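Local atomic coordinates of Rep protein (Adeno-associated virus 5, PDB entry 1UUT), a protein that probably initiates replication of the viral genome by binding its terminal repeat DNA and nicking it at the replication origin. Residues Phe77-Glu82 and Leu90-Glu95. Sequence-based numbering, arbitrary orientation.
Sequences FFVQFE and LHTLVE. With MG (magnesium ion), chain E.
Phe78 and Gln80 pair with Leu93 and His91 through four backbone hydrogen bonds that join strands 77-82 and 90-95 in antiparallel order. The bond from His91 N to Gln80 O, 2.9 Å long, is almost straight at 177°. Between these pairs come the non-hydrogen-bonded ones, Phe77 with Val94, Val79 with Thr92 and Phe81 with Leu90, where CA-H...O contacts add to the link, as from Val79 CA to His91 O at 3.2 Å.

Apolar packing on the face of Val79, Phe81 and Leu90 centres on one methyl. Leu90 CD2 presses against Val79 CG1 at 3.3 Å, tighter than a usual carbon contact, and lies 4.0 Å from Phe81 CB. Val79 and Thr92 lie side by side, pointing the same way, with Val79 CG2 against Thr92 CG2. Helix 50-71 packs on this side through Phe77, Phe81 and Val94; helix 149-154 packs against Phe78 and Leu93 on the opposite face.

Polar contacts gather on the face of Gln80 and His91. Glu82 has CG anti to its carbonyl carbon (chi1 -62°) and an extended chain beyond, which carries the carboxylate to the imidazole of His91, their planes 30° apart. Glu82 OE1 binds magnesium at 2.4 Å, while His91 NE2 stands 2.6 Å from the ion, long for magnesium. Gln80 NE2 donates to Glu82 OE2 (2.8 Å) on its anti side, and Arg182 holds Gln80 OE1, a second shell that probably steadies the metal-binding carboxylate. His91 ND1 is hydrogen-bonded to Glu6. With His89 also binding the ion, the sequence His89-Leu90-His91 forms the HUH motif on a central strand, the metal site characteristic of Rep-type endonucleases.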
loop_
_atom_site.group_PDB
_atom_site.type_symbol
_atom_site.label_atom_id
_atom_site.label_comp_id
_atom_site.label_asym_id
_atom_site.label_seq_id
_atom_site.Cartn_x
_atom_site.Cartn_y
_atom_site.Cartn_z
ATOM N N PHE A 77 -9.670 -2.932 3.503
ATOM C CA PHE A 77 -8.514 -2.224 2.998
ATOM C C PHE A 77 -8.476 -2.154 1.487
ATOM O O PHE A 77 -9.143 -2.919 0.781
ATOM C CB PHE A 77 -7.218 -2.912 3.482
ATOM C CG PHE A 77 -6.964 -4.282 2.864
ATOM C CD1 PHE A 77 -6.361 -4.403 1.608
ATOM C CD2 PHE A 77 -7.337 -5.450 3.531
ATOM C CE1 PHE A 77 -6.141 -5.652 1.030
ATOM C CE2 PHE A 77 -7.117 -6.714 2.958
ATOM C CZ PHE A 77 -6.517 -6.810 1.702
ATOM N N PHE A 78 -7.700 -1.201 1.001
ATOM C CA PHE A 78 -7.434 -1.065 -0.419
ATOM C C PHE A 78 -6.000 -0.595 -0.380
ATOM O O PHE A 78 -5.711 0.446 0.197
ATOM C CB PHE A 78 -8.313 -0.030 -1.132
ATOM C CG PHE A 78 -8.119 -0.032 -2.627
ATOM C CD1 PHE A 78 -9.000 -0.720 -3.454
ATOM C CD2 PHE A 78 -7.006 0.579 -3.198
ATOM C CE1 PHE A 78 -8.770 -0.809 -4.825
ATOM C CE2 PHE A 78 -6.769 0.496 -4.571
ATOM C CZ PHE A 78 -7.650 -0.199 -5.385
ATOM N N VAL A 79 -5.095 -1.415 -0.893
ATOM C CA VAL A 79 -3.675 -1.084 -0.898
ATOM C C VAL A 79 -3.222 -1.016 -2.345
ATOM O O VAL A 79 -3.557 -1.894 -3.140
ATOM C CB VAL A 79 -2.855 -2.169 -0.158
ATOM C CG1 VAL A 79 -1.370 -1.854 -0.223
ATOM C CG2 VAL A 79 -3.304 -2.263 1.289
ATOM N N GLN A 80 -2.462 0.020 -2.684
ATOM C CA GLN A 80 -1.976 0.189 -4.046
ATOM C C GLN A 80 -0.482 0.489 -4.024
ATOM O O GLN A 80 -0.035 1.370 -3.298
ATOM C CB GLN A 80 -2.747 1.324 -4.743
ATOM C CG GLN A 80 -2.346 1.571 -6.196
ATOM C CD GLN A 80 -3.401 2.330 -6.983
ATOM O OE1 GLN A 80 -4.451 1.789 -7.311
ATOM N NE2 GLN A 80 -3.118 3.578 -7.301
ATOM N N PHE A 81 0.292 -0.304 -4.753
ATOM C CA PHE A 81 1.733 -0.120 -4.840
ATOM C C PHE A 81 2.011 0.758 -6.061
ATOM O O PHE A 81 1.558 0.451 -7.174
ATOM C CB PHE A 81 2.427 -1.478 -4.990
ATOM C CG PHE A 81 3.915 -1.412 -4.843
ATOM C CD1 PHE A 81 4.737 -2.191 -5.647
ATOM C CD2 PHE A 81 4.494 -0.575 -3.898
ATOM C CE1 PHE A 81 6.122 -2.129 -5.505
ATOM C CE2 PHE A 81 5.865 -0.508 -3.752
ATOM C CZ PHE A 81 6.686 -1.286 -4.556
ATOM N N GLU A 82 2.753 1.842 -5.862
ATOM C CA GLU A 82 3.052 2.762 -6.950
ATOM C C GLU A 82 4.527 3.061 -7.112
ATOM O O GLU A 82 5.293 3.019 -6.149
ATOM C CB GLU A 82 2.316 4.078 -6.728
ATOM C CG GLU A 82 0.808 3.929 -6.709
ATOM C CD GLU A 82 0.103 5.189 -6.281
ATOM O OE1 GLU A 82 0.773 6.230 -6.165
ATOM O OE2 GLU A 82 -1.119 5.135 -6.044
ATOM N N LEU A 90 3.689 2.241 -0.989
ATOM C CA LEU A 90 2.423 1.575 -0.752
ATOM C C LEU A 90 1.445 2.547 -0.140
ATOM O O LEU A 90 1.754 3.183 0.864
ATOM C CB LEU A 90 2.596 0.442 0.255
ATOM C CG LEU A 90 2.951 -0.956 -0.206
ATOM C CD1 LEU A 90 3.171 -1.822 1.025
ATOM C CD2 LEU A 90 1.833 -1.514 -1.069
ATOM N N HIS A 91 0.292 2.701 -0.772
ATOM C CA HIS A 91 -0.762 3.540 -0.230
ATOM C C HIS A 91 -1.642 2.514 0.461
ATOM O O HIS A 91 -2.258 1.666 -0.198
ATOM C CB HIS A 91 -1.545 4.244 -1.336
ATOM C CG HIS A 91 -0.866 5.463 -1.868
ATOM N ND1 HIS A 91 -1.222 6.754 -1.536
ATOM C CD2 HIS A 91 0.185 5.580 -2.716
ATOM C CE1 HIS A 91 -0.399 7.590 -2.175
ATOM N NE2 HIS A 91 0.473 6.926 -2.904
ATOM N N THR A 92 -1.587 2.501 1.786
ATOM C CA THR A 92 -2.364 1.560 2.567
ATOM C C THR A 92 -3.589 2.251 3.164
ATOM O O THR A 92 -3.482 3.053 4.093
ATOM C CB THR A 92 -1.502 0.915 3.686
ATOM O OG1 THR A 92 -0.225 0.530 3.152
ATOM C CG2 THR A 92 -2.184 -0.320 4.225
ATOM N N LEU A 93 -4.745 1.990 2.572
ATOM C CA LEU A 93 -5.989 2.565 3.052
ATOM C C LEU A 93 -6.651 1.481 3.906
ATOM O O LEU A 93 -7.028 0.412 3.404
ATOM C CB LEU A 93 -6.875 2.951 1.869
ATOM C CG LEU A 93 -7.858 4.093 2.098
ATOM C CD1 LEU A 93 -7.094 5.380 2.389
ATOM C CD2 LEU A 93 -8.720 4.268 0.863
ATOM N N VAL A 94 -6.735 1.719 5.208
ATOM C CA VAL A 94 -7.324 0.725 6.090
ATOM C C VAL A 94 -8.454 1.331 6.890
ATOM O O VAL A 94 -8.378 2.481 7.318
ATOM C CB VAL A 94 -6.303 0.142 7.084
ATOM C CG1 VAL A 94 -6.747 -1.243 7.519
ATOM C CG2 VAL A 94 -4.928 0.077 6.471
ATOM N N GLU A 95 -9.499 0.539 7.086
ATOM C CA GLU A 95 -10.670 0.954 7.840
ATOM C C GLU A 95 -10.277 1.342 9.271
ATOM O O GLU A 95 -9.418 0.705 9.888
ATOM C CB GLU A 95 -11.687 -0.187 7.851
ATOM C CG GLU A 95 -12.994 0.116 8.556
ATOM C CD GLU A 95 -13.854 -1.123 8.710
ATOM O OE1 GLU A 95 -13.292 -2.231 8.885
ATOM O OE2 GLU A 95 -15.095 -0.988 8.653
HETATM MG MG MG E . 1.347 8.283 -4.972
HETATM O O HOH W 1 1.865 9.507 -3.378
HETATM O O HOH W 2 -0.287 9.370 -5.618
HETATM O O HOH W 3 2.711 8.379 -6.532
#